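Local structure of beta-galactoside alpha-2,6-sialyltransferase (Photobacterium sp., 2Z4T) at residues S116-V121 against P143-Y148; R193-L198 against T223-D228; E388-Y393 against D502-E507. The protein transfers sialic acid from a CMP-linked donor to galactosides such as lactose in alpha-2,6 linkage, on a GT-B fold preceded by an immunoglobulin-like domain. All coordinates share one frame; numbering follows the deposited sequence. Where two conformers were deposited one is given.

Contact 1 (S116-V121 against P143-Y148)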
ATOM      1  N   SER A 116     -17.368  -4.356  -8.971  1.00 43.52           N
ATOM      2  CA  SER A 116     -15.913  -4.337  -9.013  1.00 43.57           C
ATOM      3  C   SER A 116     -15.277  -4.776  -7.693  1.00 43.87           C
ATOM      4  O   SER A 116     -15.842  -4.632  -6.595  1.00 43.87           O
ATOM      5  CB  SER A 116     -15.402  -2.962  -9.424  1.00 43.54           C
ATOM      6  OG  SER A 116     -15.608  -2.042  -8.368  1.00 43.00           O
ATOM      7  N   LEU A 117     -14.088  -5.330  -7.828  1.00 44.07           N
ATOM      8  CA  LEU A 117     -13.342  -5.833  -6.704  1.00 44.18           C
ATOM      9  C   LEU A 117     -11.910  -5.297  -6.809  1.00 43.97           C
ATOM     10  O   LEU A 117     -11.342  -5.126  -7.926  1.00 43.61           O
ATOM     11  CB  LEU A 117     -13.382  -7.357  -6.716  1.00 44.09           C
ATOM     12  CG  LEU A 117     -12.903  -8.123  -5.487  1.00 45.62           C
ATOM     13  CD1 LEU A 117     -13.720  -7.744  -4.267  1.00 47.39           C
ATOM     14  CD2 LEU A 117     -12.971  -9.623  -5.731  1.00 45.27           C
ATOM     15  N   GLU A 118     -11.363  -4.969  -5.638  1.00 43.41           N
ATOM     16  CA  GLU A 118      -9.975  -4.566  -5.500  1.00 42.25           C
ATOM     17  C   GLU A 118      -9.379  -5.414  -4.402  1.00 41.62           C
ATOM     18  O   GLU A 118      -9.901  -5.417  -3.287  1.00 41.11           O
ATOM     19  CB  GLU A 118      -9.884  -3.111  -5.100  1.00 42.35           C
ATOM     20  CG  GLU A 118     -10.216  -2.137  -6.201  1.00 42.80           C
ATOM     21  CD  GLU A 118     -10.266  -0.709  -5.682  1.00 42.66           C
ATOM     22  OE1 GLU A 118     -10.442   0.211  -6.506  1.00 41.69           O
ATOM     23  OE2 GLU A 118     -10.144  -0.520  -4.447  1.00 41.78           O
ATOM     24  N   VAL A 119      -8.311  -6.147  -4.736  1.00 40.84           N
ATOM     25  CA  VAL A 119      -7.634  -7.040  -3.798  1.00 40.17           C
ATOM     26  C   VAL A 119      -6.202  -6.538  -3.532  1.00 40.22           C
ATOM     27  O   VAL A 119      -5.461  -6.220  -4.468  1.00 40.32           O
ATOM     28  CB  VAL A 119      -7.619  -8.478  -4.337  1.00 40.40           C
ATOM     29  CG1 VAL A 119      -6.980  -9.426  -3.340  1.00 40.40           C
ATOM     30  CG2 VAL A 119      -9.039  -8.961  -4.687  1.00 39.55           C
ATOM     31  N   TYR A 120      -5.817  -6.457  -2.259  1.00 39.35           N
ATOM     32  CA  TYR A 120      -4.504  -5.949  -1.873  1.00 38.92           C
ATOM     33  C   TYR A 120      -3.828  -6.882  -0.879  1.00 39.01           C
ATOM     34  O   TYR A 120      -4.378  -7.145   0.198  1.00 39.08           O
ATOM     35  CB  TYR A 120      -4.631  -4.585  -1.196  1.00 39.18           C
ATOM     36  CG  TYR A 120      -5.446  -3.524  -1.924  1.00 38.23           C
ATOM     37  CD1 TYR A 120      -4.809  -2.537  -2.668  1.00 37.34           C
ATOM     38  CD2 TYR A 120      -6.841  -3.486  -1.819  1.00 37.50           C
ATOM     39  CE1 TYR A 120      -5.524  -1.543  -3.325  1.00 38.51           C
ATOM     40  CE2 TYR A 120      -7.580  -2.492  -2.465  1.00 39.30           C
ATOM     41  CZ  TYR A 120      -6.902  -1.517  -3.217  1.00 39.60           C
ATOM     42  OH  TYR A 120      -7.586  -0.522  -3.859  1.00 38.89           O
ATOM     43  N   VAL A 121      -2.637  -7.375  -1.227  1.00 38.46           N
ATOM     44  CA  VAL A 121      -1.962  -8.360  -0.402  1.00 37.80           C
ATOM     45  C   VAL A 121      -0.509  -7.966  -0.144  1.00 38.90           C
ATOM     46  O   VAL A 121       0.277  -7.707  -1.088  1.00 39.06           O
ATOM     47  CB  VAL A 121      -2.009  -9.779  -1.037  1.00 37.67           C
ATOM     48  CG1 VAL A 121      -1.481 -10.844  -0.064  1.00 35.91           C
ATOM     49  CG2 VAL A 121      -3.437 -10.147  -1.495  1.00 36.91           C
ATOM     50  N   PRO A 143     -16.702   4.532  -5.443  1.00 47.64           N
ATOM     51  CA  PRO A 143     -17.495   4.235  -4.238  1.00 46.79           C
ATOM     52  C   PRO A 143     -18.092   2.824  -4.168  1.00 46.14           C
ATOM     53  O   PRO A 143     -18.287   2.304  -3.069  1.00 46.39           O
ATOM     54  CB  PRO A 143     -18.626   5.274  -4.283  1.00 46.62           C
ATOM     55  CG  PRO A 143     -18.588   5.851  -5.720  1.00 47.50           C
ATOM     56  CD  PRO A 143     -17.154   5.765  -6.117  1.00 47.41           C
ATOM     57  N   THR A 144     -18.382   2.202  -5.304  1.00 45.36           N
ATOM     58  CA  THR A 144     -19.079   0.915  -5.270  1.00 44.32           C
ATOM     59  C   THR A 144     -18.131  -0.276  -5.336  1.00 44.02           C
ATOM     60  O   THR A 144     -18.581  -1.426  -5.285  1.00 43.83           O
ATOM     61  CB  THR A 144     -20.108   0.755  -6.407  1.00 44.37           C
ATOM     62  OG1 THR A 144     -19.429   0.739  -7.662  1.00 43.44           O
ATOM     63  CG2 THR A 144     -21.167   1.860  -6.393  1.00 43.62           C
ATOM     64  N   ALA A 145     -16.830  -0.017  -5.464  1.00 43.17           N
ATOM     65  CA  ALA A 145     -15.846  -1.107  -5.387  1.00 42.69           C
ATOM     66  C   ALA A 145     -15.838  -1.739  -4.003  1.00 42.38           C
ATOM     67  O   ALA A 145     -15.975  -1.033  -2.993  1.00 42.03           O
ATOM     68  CB  ALA A 145     -14.442  -0.612  -5.756  1.00 42.71           C
ATOM     69  N   GLN A 146     -15.716  -3.067  -3.971  1.00 42.39           N
ATOM     70  CA  GLN A 146     -15.482  -3.833  -2.742  1.00 42.40           C
ATOM     71  C   GLN A 146     -13.985  -4.038  -2.603  1.00 42.01           C
ATOM     72  O   GLN A 146     -13.276  -4.215  -3.608  1.00 42.32           O
ATOM     73  CB  GLN A 146     -16.145  -5.218  -2.809  1.00 42.69           C
ATOM     74  CG  GLN A 146     -17.657  -5.256  -2.514  1.00 46.31           C
ATOM     75  CD  GLN A 146     -18.047  -4.685  -1.137  1.00 51.97           C
ATOM     76  OE1 GLN A 146     -19.094  -4.059  -0.996  1.00 53.80           O
ATOM     77  NE2 GLN A 146     -17.203  -4.898  -0.125  1.00 54.53           N
ATOM     78  N   ARG A 147     -13.498  -4.063  -1.367  1.00 41.25           N
ATOM     79  CA  ARG A 147     -12.059  -4.121  -1.144  1.00 40.32           C
ATOM     80  C   ARG A 147     -11.674  -5.216  -0.169  1.00 40.39           C
ATOM     81  O   ARG A 147     -12.209  -5.309   0.935  1.00 40.56           O
ATOM     82  CB  ARG A 147     -11.530  -2.762  -0.700  1.00 39.23           C
ATOM     83  CG  ARG A 147     -11.845  -1.688  -1.695  1.00 38.19           C
ATOM     84  CD  ARG A 147     -11.169  -0.356  -1.370  1.00 39.18           C
ATOM     85  NE  ARG A 147     -11.558   0.588  -2.406  1.00 39.36           N
ATOM     86  CZ  ARG A 147     -12.680   1.304  -2.377  1.00 39.11           C
ATOM     87  NH1 ARG A 147     -13.486   1.235  -1.325  1.00 36.12           N
ATOM     88  NH2 ARG A 147     -12.980   2.102  -3.400  1.00 40.25           N
ATOM     89  N   TYR A 148     -10.741  -6.050  -0.609  1.00 40.06           N
ATOM     90  CA  TYR A 148     -10.252  -7.163   0.173  1.00 39.48           C
ATOM     91  C   TYR A 148      -8.773  -6.933   0.429  1.00 39.01           C
ATOM     92  O   TYR A 148      -7.999  -6.692  -0.510  1.00 39.22           O
ATOM     93  CB  TYR A 148     -10.404  -8.473  -0.597  1.00 39.79           C
ATOM     94  CG  TYR A 148     -11.813  -8.938  -0.883  1.00 40.22           C
ATOM     95  CD1 TYR A 148     -12.912  -8.339  -0.286  1.00 40.66           C
ATOM     96  CD2 TYR A 148     -12.035 -10.029  -1.733  1.00 41.33           C
ATOM     97  CE1 TYR A 148     -14.206  -8.779  -0.556  1.00 41.09           C
ATOM     98  CE2 TYR A 148     -13.305 -10.485  -1.998  1.00 41.13           C
ATOM     99  CZ  TYR A 148     -14.391  -9.860  -1.402  1.00 41.01           C
ATOM    100  OH  TYR A 148     -15.656 -10.302  -1.670  1.00 41.38           O
TER
HETATM  101  O   HOH W   1     -18.322  -1.598  -8.630  1.00 30.39           O
HETATM  102  O   HOH W   2     -18.579  -3.881  -6.495  1.00 33.52           O

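Contact 2 (R193-L198 against T223-D228)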
ATOM      1  N   ARG A 193     -21.116  -9.557 -14.243  1.00 47.53           N
ATOM      2  CA  ARG A 193     -19.840  -9.162 -14.835  1.00 46.39           C
ATOM      3  C   ARG A 193     -19.052  -8.613 -13.631  1.00 46.35           C
ATOM      4  O   ARG A 193     -19.660  -8.099 -12.696  1.00 46.26           O
ATOM      5  CB  ARG A 193     -20.013  -8.104 -15.937  1.00 46.13           C
ATOM      6  CG  ARG A 193     -20.705  -6.823 -15.448  1.00 45.87           C
ATOM      7  CD  ARG A 193     -20.852  -5.760 -16.515  1.00 45.21           C
ATOM      8  NE  ARG A 193     -21.734  -4.689 -16.040  1.00 43.72           N
ATOM      9  CZ  ARG A 193     -21.621  -3.402 -16.387  1.00 44.28           C
ATOM     10  NH1 ARG A 193     -20.644  -3.004 -17.215  1.00 43.77           N
ATOM     11  NH2 ARG A 193     -22.471  -2.504 -15.895  1.00 41.24           N
ATOM     12  N   LEU A 194     -17.722  -8.747 -13.647  1.00 45.48           N
ATOM     13  CA  LEU A 194     -16.884  -8.345 -12.520  1.00 45.00           C
ATOM     14  C   LEU A 194     -15.555  -7.775 -12.996  1.00 44.84           C
ATOM     15  O   LEU A 194     -14.804  -8.449 -13.716  1.00 44.56           O
ATOM     16  CB  LEU A 194     -16.648  -9.519 -11.549  1.00 44.89           C
ATOM     17  CG  LEU A 194     -15.963  -9.176 -10.213  1.00 45.79           C
ATOM     18  CD1 LEU A 194     -16.850  -8.273  -9.309  1.00 44.73           C
ATOM     19  CD2 LEU A 194     -15.508 -10.436  -9.456  1.00 44.48           C
ATOM     20  N   ASN A 195     -15.297  -6.520 -12.625  1.00 44.36           N
ATOM     21  CA  ASN A 195     -13.971  -5.938 -12.769  1.00 44.54           C
ATOM     22  C   ASN A 195     -13.138  -6.220 -11.520  1.00 43.92           C
ATOM     23  O   ASN A 195     -13.586  -5.960 -10.396  1.00 43.75           O
ATOM     24  CB  ASN A 195     -14.046  -4.431 -13.043  1.00 44.46           C
ATOM     25  CG  ASN A 195     -14.549  -4.116 -14.446  1.00 46.01           C
ATOM     26  OD1 ASN A 195     -14.422  -4.924 -15.378  1.00 45.97           O
ATOM     27  ND2 ASN A 195     -15.130  -2.938 -14.602  1.00 47.29           N
ATOM     28  N   VAL A 196     -11.947  -6.781 -11.722  1.00 43.11           N
ATOM     29  CA  VAL A 196     -11.009  -7.040 -10.617  1.00 43.02           C
ATOM     30  C   VAL A 196      -9.697  -6.267 -10.791  1.00 42.94           C
ATOM     31  O   VAL A 196      -9.072  -6.300 -11.859  1.00 42.83           O
ATOM     32  CB  VAL A 196     -10.694  -8.550 -10.455  1.00 42.61           C
ATOM     33  CG1 VAL A 196      -9.673  -8.775  -9.357  1.00 42.39           C
ATOM     34  CG2 VAL A 196     -11.955  -9.332 -10.165  1.00 42.10           C
ATOM     35  N   LYS A 197      -9.308  -5.540  -9.749  1.00 43.31           N
ATOM     36  CA  LYS A 197      -7.935  -5.037  -9.625  1.00 43.28           C
ATOM     37  C   LYS A 197      -7.172  -5.857  -8.579  1.00 42.75           C
ATOM     38  O   LYS A 197      -7.736  -6.245  -7.549  1.00 42.73           O
ATOM     39  CB  LYS A 197      -7.945  -3.586  -9.217  1.00 43.71           C
ATOM     40  CG  LYS A 197      -8.204  -2.640 -10.352  1.00 45.93           C
ATOM     41  CD  LYS A 197      -8.616  -1.296  -9.785  1.00 49.62           C
ATOM     42  CE  LYS A 197      -7.948  -0.120 -10.511  1.00 51.88           C
ATOM     43  NZ  LYS A 197      -6.689   0.332  -9.836  1.00 51.65           N
ATOM     44  N   LEU A 198      -5.904  -6.133  -8.851  1.00 41.86           N
ATOM     45  CA  LEU A 198      -5.083  -6.883  -7.919  1.00 41.26           C
ATOM     46  C   LEU A 198      -3.835  -6.091  -7.598  1.00 41.36           C
ATOM     47  O   LEU A 198      -3.284  -5.385  -8.467  1.00 41.74           O
ATOM     48  CB  LEU A 198      -4.695  -8.260  -8.473  1.00 41.13           C
ATOM     49  CG  LEU A 198      -5.799  -9.260  -8.840  1.00 41.30           C
ATOM     50  CD1 LEU A 198      -5.194 -10.477  -9.507  1.00 40.60           C
ATOM     51  CD2 LEU A 198      -6.659  -9.681  -7.633  1.00 39.75           C
ATOM     52  N   THR A 223     -13.060  -9.594 -15.534  1.00 42.65           N
ATOM     53  CA  THR A 223     -11.974  -8.938 -16.208  1.00 42.50           C
ATOM     54  C   THR A 223     -10.986  -8.394 -15.173  1.00 42.49           C
ATOM     55  O   THR A 223     -11.334  -7.589 -14.311  1.00 42.13           O
ATOM     56  CB  THR A 223     -12.485  -7.840 -17.140  1.00 42.52           C
ATOM     57  OG1 THR A 223     -13.455  -8.422 -18.014  1.00 42.75           O
ATOM     58  CG2 THR A 223     -11.338  -7.256 -17.984  1.00 42.22           C
ATOM     59  N   VAL A 224      -9.756  -8.886 -15.257  1.00 42.30           N
ATOM     60  CA  VAL A 224      -8.679  -8.378 -14.446  1.00 41.61           C
ATOM     61  C   VAL A 224      -8.209  -7.101 -15.119  1.00 41.88           C
ATOM     62  O   VAL A 224      -7.474  -7.152 -16.092  1.00 41.74           O
ATOM     63  CB  VAL A 224      -7.543  -9.412 -14.313  1.00 41.77           C
ATOM     64  CG1 VAL A 224      -6.469  -8.919 -13.333  1.00 39.56           C
ATOM     65  CG2 VAL A 224      -8.117 -10.766 -13.861  1.00 40.51           C
ATOM     66  N   THR A 225      -8.644  -5.954 -14.610  1.00 42.08           N
ATOM     67  CA  THR A 225      -8.357  -4.706 -15.303  1.00 42.75           C
ATOM     68  C   THR A 225      -6.954  -4.170 -15.046  1.00 43.06           C
ATOM     69  O   THR A 225      -6.423  -3.431 -15.875  1.00 43.44           O
ATOM     70  CB  THR A 225      -9.412  -3.611 -15.028  1.00 42.93           C
ATOM     71  OG1 THR A 225      -9.339  -3.187 -13.659  1.00 42.54           O
ATOM     72  CG2 THR A 225     -10.814  -4.127 -15.354  1.00 42.31           C
ATOM     73  N   ASN A 226      -6.348  -4.561 -13.920  1.00 42.87           N
ATOM     74  CA  ASN A 226      -5.002  -4.086 -13.542  1.00 42.54           C
ATOM     75  C   ASN A 226      -4.369  -4.920 -12.430  1.00 41.96           C
ATOM     76  O   ASN A 226      -5.059  -5.385 -11.499  1.00 41.73           O
ATOM     77  CB  ASN A 226      -5.019  -2.599 -13.109  1.00 42.56           C
ATOM     78  CG  ASN A 226      -3.620  -2.063 -12.768  1.00 43.39           C
ATOM     79  OD1 ASN A 226      -2.802  -1.809 -13.666  1.00 45.22           O
ATOM     80  ND2 ASN A 226      -3.335  -1.903 -11.466  1.00 41.36           N
ATOM     81  N   ILE A 227      -3.054  -5.096 -12.538  1.00 41.08           N
ATOM     82  CA  ILE A 227      -2.245  -5.611 -11.442  1.00 40.25           C
ATOM     83  C   ILE A 227      -1.195  -4.570 -11.089  1.00 40.51           C
ATOM     84  O   ILE A 227      -0.407  -4.146 -11.940  1.00 40.28           O
ATOM     85  CB  ILE A 227      -1.575  -6.969 -11.778  1.00 40.24           C
ATOM     86  CG1 ILE A 227      -2.618  -7.957 -12.332  1.00 39.30           C
ATOM     87  CG2 ILE A 227      -0.859  -7.517 -10.554  1.00 38.81           C
ATOM     88  CD1 ILE A 227      -2.074  -9.312 -12.696  1.00 39.57           C
ATOM     89  N   ASP A 228      -1.218  -4.140  -9.829  1.00 40.69           N
ATOM     90  CA  ASP A 228      -0.211  -3.229  -9.279  1.00 40.37           C
ATOM     91  C   ASP A 228       0.834  -4.013  -8.515  1.00 39.67           C
ATOM     92  O   ASP A 228       0.499  -4.867  -7.687  1.00 39.56           O
ATOM     93  CB  ASP A 228      -0.857  -2.238  -8.317  1.00 40.62           C
ATOM     94  CG  ASP A 228      -1.496  -1.063  -9.022  1.00 43.26           C
ATOM     95  OD1 ASP A 228      -1.036  -0.706 -10.134  1.00 43.74           O
ATOM     96  OD2 ASP A 228      -2.459  -0.480  -8.436  1.00 46.55           O
TER
HETATM   97  O   HOH W   3      -4.535  -2.952  -9.263  1.00 28.74           O

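Contact 3 (E388-Y393 against D502-E507)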
ATOM      1  N   GLU A 388      30.242  12.516  22.541  1.00 39.30           N
ATOM      2  CA  GLU A 388      31.293  13.389  22.002  1.00 39.92           C
ATOM      3  C   GLU A 388      32.614  12.689  21.694  1.00 39.45           C
ATOM      4  O   GLU A 388      33.383  13.159  20.843  1.00 39.60           O
ATOM      5  CB  GLU A 388      31.558  14.568  22.933  1.00 39.96           C
ATOM      6  CG  GLU A 388      30.358  15.493  23.072  1.00 43.70           C
ATOM      7  CD  GLU A 388      30.713  16.802  23.748  1.00 48.39           C
ATOM      8  OE1 GLU A 388      31.700  17.447  23.317  1.00 49.78           O
ATOM      9  OE2 GLU A 388      30.008  17.178  24.712  1.00 50.13           O
ATOM     10  N   SER A 389      32.872  11.576  22.379  1.00 38.46           N
ATOM     11  CA  SER A 389      34.116  10.842  22.217  1.00 37.46           C
ATOM     12  C   SER A 389      34.128   9.975  20.955  1.00 37.25           C
ATOM     13  O   SER A 389      35.059   9.198  20.744  1.00 37.41           O
ATOM     14  CB  SER A 389      34.403  10.001  23.459  1.00 37.10           C
ATOM     15  OG  SER A 389      33.461   8.952  23.585  1.00 35.39           O
ATOM     16  N   SER A 390      33.110  10.115  20.111  1.00 37.29           N
ATOM     17  CA  SER A 390      33.087   9.426  18.809  1.00 37.48           C
ATOM     18  C   SER A 390      33.231  10.356  17.603  1.00 37.43           C
ATOM     19  O   SER A 390      32.678  11.468  17.597  1.00 37.75           O
ATOM     20  CB  SER A 390      31.808   8.602  18.640  1.00 37.49           C
ATOM     21  OG  SER A 390      31.652   8.174  17.285  1.00 38.04           O
ATOM     22  N   PRO A 391      33.940   9.891  16.557  1.00 37.42           N
ATOM     23  CA  PRO A 391      33.967  10.678  15.314  1.00 37.39           C
ATOM     24  C   PRO A 391      32.594  10.785  14.624  1.00 37.78           C
ATOM     25  O   PRO A 391      32.412  11.672  13.798  1.00 37.74           O
ATOM     26  CB  PRO A 391      34.976   9.927  14.427  1.00 37.25           C
ATOM     27  CG  PRO A 391      35.064   8.544  14.996  1.00 36.84           C
ATOM     28  CD  PRO A 391      34.741   8.647  16.458  1.00 37.44           C
ATOM     29  N   HIS A 392      31.642   9.914  14.964  1.00 37.78           N
ATOM     30  CA  HIS A 392      30.294   9.989  14.361  1.00 38.65           C
ATOM     31  C   HIS A 392      29.312  10.893  15.109  1.00 38.45           C
ATOM     32  O   HIS A 392      28.153  11.032  14.721  1.00 38.14           O
ATOM     33  CB  HIS A 392      29.725   8.587  14.128  1.00 38.91           C
ATOM     34  CG  HIS A 392      30.693   7.690  13.424  1.00 40.50           C
ATOM     35  ND1 HIS A 392      31.059   7.890  12.110  1.00 41.58           N
ATOM     36  CD2 HIS A 392      31.453   6.664  13.877  1.00 39.34           C
ATOM     37  CE1 HIS A 392      31.979   7.002  11.771  1.00 41.54           C
ATOM     38  NE2 HIS A 392      32.233   6.246  12.825  1.00 41.56           N
ATOM     39  N   TYR A 393      29.809  11.522  16.164  1.00 38.05           N
ATOM     40  CA  TYR A 393      29.056  12.470  16.951  1.00 38.38           C
ATOM     41  C   TYR A 393      28.315  13.409  16.028  1.00 39.12           C
ATOM     42  O   TYR A 393      28.902  13.932  15.085  1.00 39.36           O
ATOM     43  CB  TYR A 393      30.021  13.286  17.827  1.00 36.91           C
ATOM     44  CG  TYR A 393      29.352  14.287  18.725  1.00 35.93           C
ATOM     45  CD1 TYR A 393      28.266  13.918  19.534  1.00 35.35           C
ATOM     46  CD2 TYR A 393      29.807  15.605  18.804  1.00 35.00           C
ATOM     47  CE1 TYR A 393      27.647  14.837  20.388  1.00 32.89           C
ATOM     48  CE2 TYR A 393      29.179  16.531  19.658  1.00 34.24           C
ATOM     49  CZ  TYR A 393      28.107  16.132  20.440  1.00 33.47           C
ATOM     50  OH  TYR A 393      27.508  17.022  21.284  1.00 33.85           O
ATOM     51  N   ASP A 502      34.118  -2.283  12.775  0.50 32.21           N
ATOM     52  CA  ASP A 502      33.806  -0.978  12.118  0.50 32.13           C
ATOM     53  C   ASP A 502      33.595   0.265  12.986  0.50 32.61           C
ATOM     54  O   ASP A 502      34.299   1.261  12.799  0.50 32.93           O
ATOM     55  CB  ASP A 502      32.887  -1.027  10.893  0.50 32.26           C
ATOM     56  CG  ASP A 502      33.163   0.130   9.886  0.50 31.39           C
ATOM     57  OD1 ASP A 502      32.969  -0.054   8.668  0.50 26.95           O
ATOM     58  OD2 ASP A 502      33.577   1.230  10.301  0.50 32.27           O
ATOM     59  N   LEU A 503      32.665   0.235  13.935  1.00 33.00           N
ATOM     60  CA  LEU A 503      32.443   1.447  14.707  1.00 32.40           C
ATOM     61  C   LEU A 503      33.126   1.309  16.061  1.00 32.38           C
ATOM     62  O   LEU A 503      33.293   0.188  16.550  1.00 32.60           O
ATOM     63  CB  LEU A 503      30.957   1.705  14.921  1.00 32.08           C
ATOM     64  CG  LEU A 503      30.082   2.026  13.717  1.00 31.62           C
ATOM     65  CD1 LEU A 503      28.627   2.043  14.177  1.00 29.37           C
ATOM     66  CD2 LEU A 503      30.482   3.341  13.031  1.00 30.04           C
ATOM     67  N   PRO A 504      33.507   2.445  16.681  1.00 31.91           N
ATOM     68  CA  PRO A 504      34.093   2.407  18.013  1.00 31.82           C
ATOM     69  C   PRO A 504      33.096   1.855  18.996  1.00 32.05           C
ATOM     70  O   PRO A 504      31.899   2.044  18.816  1.00 32.18           O
ATOM     71  CB  PRO A 504      34.344   3.881  18.348  1.00 32.11           C
ATOM     72  CG  PRO A 504      34.071   4.664  17.117  1.00 31.76           C
ATOM     73  CD  PRO A 504      33.383   3.811  16.135  1.00 31.74           C
ATOM     74  N   ASN A 505      33.583   1.179  20.023  1.00 32.53           N
ATOM     75  CA  ASN A 505      32.728   0.666  21.069  1.00 33.58           C
ATOM     76  C   ASN A 505      32.466   1.717  22.181  1.00 34.66           C
ATOM     77  O   ASN A 505      33.359   2.054  22.985  1.00 34.98           O
ATOM     78  CB  ASN A 505      33.319  -0.623  21.643  1.00 33.16           C
ATOM     79  CG  ASN A 505      32.376  -1.323  22.610  1.00 35.05           C
ATOM     80  OD1 ASN A 505      31.270  -0.840  22.886  1.00 38.04           O
ATOM     81  ND2 ASN A 505      32.812  -2.461  23.139  1.00 34.62           N
ATOM     82  N   CYS A 506      31.232   2.208  22.233  1.00 35.04           N
ATOM     83  CA  CYS A 506      30.874   3.242  23.168  1.00 35.97           C
ATOM     84  C   CYS A 506      30.216   2.708  24.433  1.00 36.74           C
ATOM     85  O   CYS A 506      29.683   3.488  25.216  1.00 36.99           O
ATOM     86  CB  CYS A 506      29.961   4.246  22.496  1.00 35.18           C
ATOM     87  SG  CYS A 506      30.686   4.988  21.034  1.00 38.18           S
ATOM     88  N   GLU A 507      30.257   1.396  24.649  1.00 37.64           N
ATOM     89  CA  GLU A 507      29.415   0.811  25.703  1.00 38.90           C
ATOM     90  C   GLU A 507      29.787   1.277  27.110  1.00 38.96           C
ATOM     91  O   GLU A 507      28.906   1.432  27.968  1.00 38.89           O
ATOM     92  CB  GLU A 507      29.310  -0.721  25.590  1.00 37.96           C
ATOM     93  CG  GLU A 507      30.492  -1.505  26.104  1.00 39.39           C
ATOM     94  CD  GLU A 507      30.502  -2.975  25.656  1.00 41.75           C
ATOM     95  OE1 GLU A 507      31.614  -3.498  25.394  1.00 46.41           O
ATOM     96  OE2 GLU A 507      29.421  -3.623  25.561  1.00 45.52           O
TER
HETATM   97  O   HOH W   4      34.374   4.515  12.724  1.00 43.27           O

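Contact 1 (S116-V121 against P143-Y148)
Residues 116-121 and 146-148 run parallel, their axes 4.8 Å apart and 20° off alignment, and Leu117, Glu118 and Val119 pair with Gln146, Arg147 and Tyr148. Four backbone bonds stitch the ladder, from Gln146 N to Ser116 O at one end to Tyr120 N to Tyr148 O at the other. The Glu118 and Arg147 side chains lie side by side, pointing the same way, and Arg147 NE donates to Glu118 OE2 at 2.7 Å in a bent salt bridge, on the syn side but 34° out of the carboxylate plane. Tyr120 OH gives Glu118 OE2 a second bond, at 2.6 Å, from the opposite face of the carboxylate. Ser138 of helix 126-141 takes up Glu118 OE1 and Arg147 NH2, so this buried charge pair sits beneath the helix of a beta-alpha-beta crossover, strand 103-122, helix 126-141, strand 146-151, in the Rossmann-like half of a GT-B fold. The opposite face, that of Leu117, Val119 and Tyr148, is mostly apolar, though it also carries Gln146. Leu117 crosses Tyr148 at about a right angle; its chi2 of 60° places CD1, which makes a CH-pi contact over the Tyr148 ring centre, 3.6 Å from the centroid. Phe169 meets this ring edge-to-face.

Contact 2 (R193-L198 against T223-D228)
Thr225 turns its OG1 between its own backbone N and carbonyl carbon (chi1 68°), which leaves CG2 anti to the carbonyl carbon, and its two branches meet different neighbours on the other strand. Thr225 CG2 lies 3.7 Å from Asn195 OD1, the two side chains crossing at about a right angle, while Thr225 OG1 approaches Lys197 CG at 3.5 Å. Lys197 CG is itself anti to its carbonyl carbon (chi1 -80°), beside the backbone N. Asn195 also lies alongside Thr223, pointing the same way, and both share one sheet face with Lys197.

The backbones are parallel and twisted by 33°. Thr223 N to Leu194 O and Val196 N to Thr223 O open the ladder, and Leu198 N to Asn226 O and Asp228 N to Leu198 O close it. Between them Thr225 N reaches Val196 O at 2.8 Å, but Val196 pairs with Val224 and Leu198 with Ile227, so strand 223-228 spends one residue more than its partner, a beta bulge at Thr225-Asn226. Beyond the bulge, Asn226 ND2 donates to Asp228 OD1 at 2.9 Å, its amide edge-on to an oxygen met from above the carboxylate plane. Water 3 accepts from the same ND2 and lies 2.8 Å from Leu198 O across the strands. Lys197 NZ stays 4.5 Å from Asp228 OD2, beyond a salt bridge, though the opposite charges may still attract weakly.

The face of Val196, Val224, Leu198 and Ile227 is apolar, with Leu198 CD1 4.3 Å from Val224 CG1. Helix 205-216 covers it, Leu213 touching both Leu198 and Val224 and Leu209 meeting Ile227. Strand 194-201, helix 205-216 and strand 222-230 thus form a parallel beta-alpha-beta unit of the kind from which the Rossmann-like domains of GT-B glycosyltransferases are built.

Contact 3 (E388-Y393 against D502-E507)
His392 and Leu503 make the tight part of this contact, CD2 of Leu503 lying 3.4 Å from NE2 and 3.6 Å from CD2 of the His392 imidazole. The two side chains cross at a slant. Leu503 CG, set anti to its carbonyl carbon (chi1 -66°), holds CD2 against the imidazole, and Leu503 also touches Val381 of helix 371-386. Pro504 CD comes up to the imidazole edge, 4.1 Å from His392 CD2, and Pro391 CG, within the same segment as His392, lies above one face of the ring, offset toward the rim. The two prolines slide past each other in opposite directions, Pro391 CD meeting Pro504 CG at 4.1 Å.

Away from this packed cluster the contact is looser. Ser390 CB and Cys506 SG are 4.5 Å apart, and on the side of Asp502 the segments are joined through water 4, which lies in the plane of the imidazole 2.8 Å from His392 NE2 and donates a long bond to Asp502 O. Ser390 OG turns to its own segment and to Asn384: it accepts from His392 N at 2.9 Å.

Cys506 is tied to Cys511 by a disulfide, and Asn380 and Asn384 of helix 371-386 both donate to Pro504 O, fixing the C-terminal segment against the helix. Residues 390-393 form a type I beta turn with an ST turn at Ser390; the contact is loop-to-loop packing away from the ligand and metal sites.

How the contacts relate
Contacts 1 and 2 belong to one sheet and share a border: strands 103-122 and 194-201 are neighbours, Leu117 N and Leu117 O probably bond to Asn195 O and Lys197 N, and Val119 packs on Leu198. Each pairs the two strands of a beta-alpha-beta unit, yet contact 1 is buried and keeps a charged pair under its helix, whereas contact 2 is partly exposed and carries amides, hydroxyls and water on one face. Contact 3, also largely buried but small, is centred about 38 Å from the centre of the chain. It joins the loop after helix 371-386 to a loop near the C terminus, where proline, leucine and histidine side chains and a bridging water replace the strand ladder.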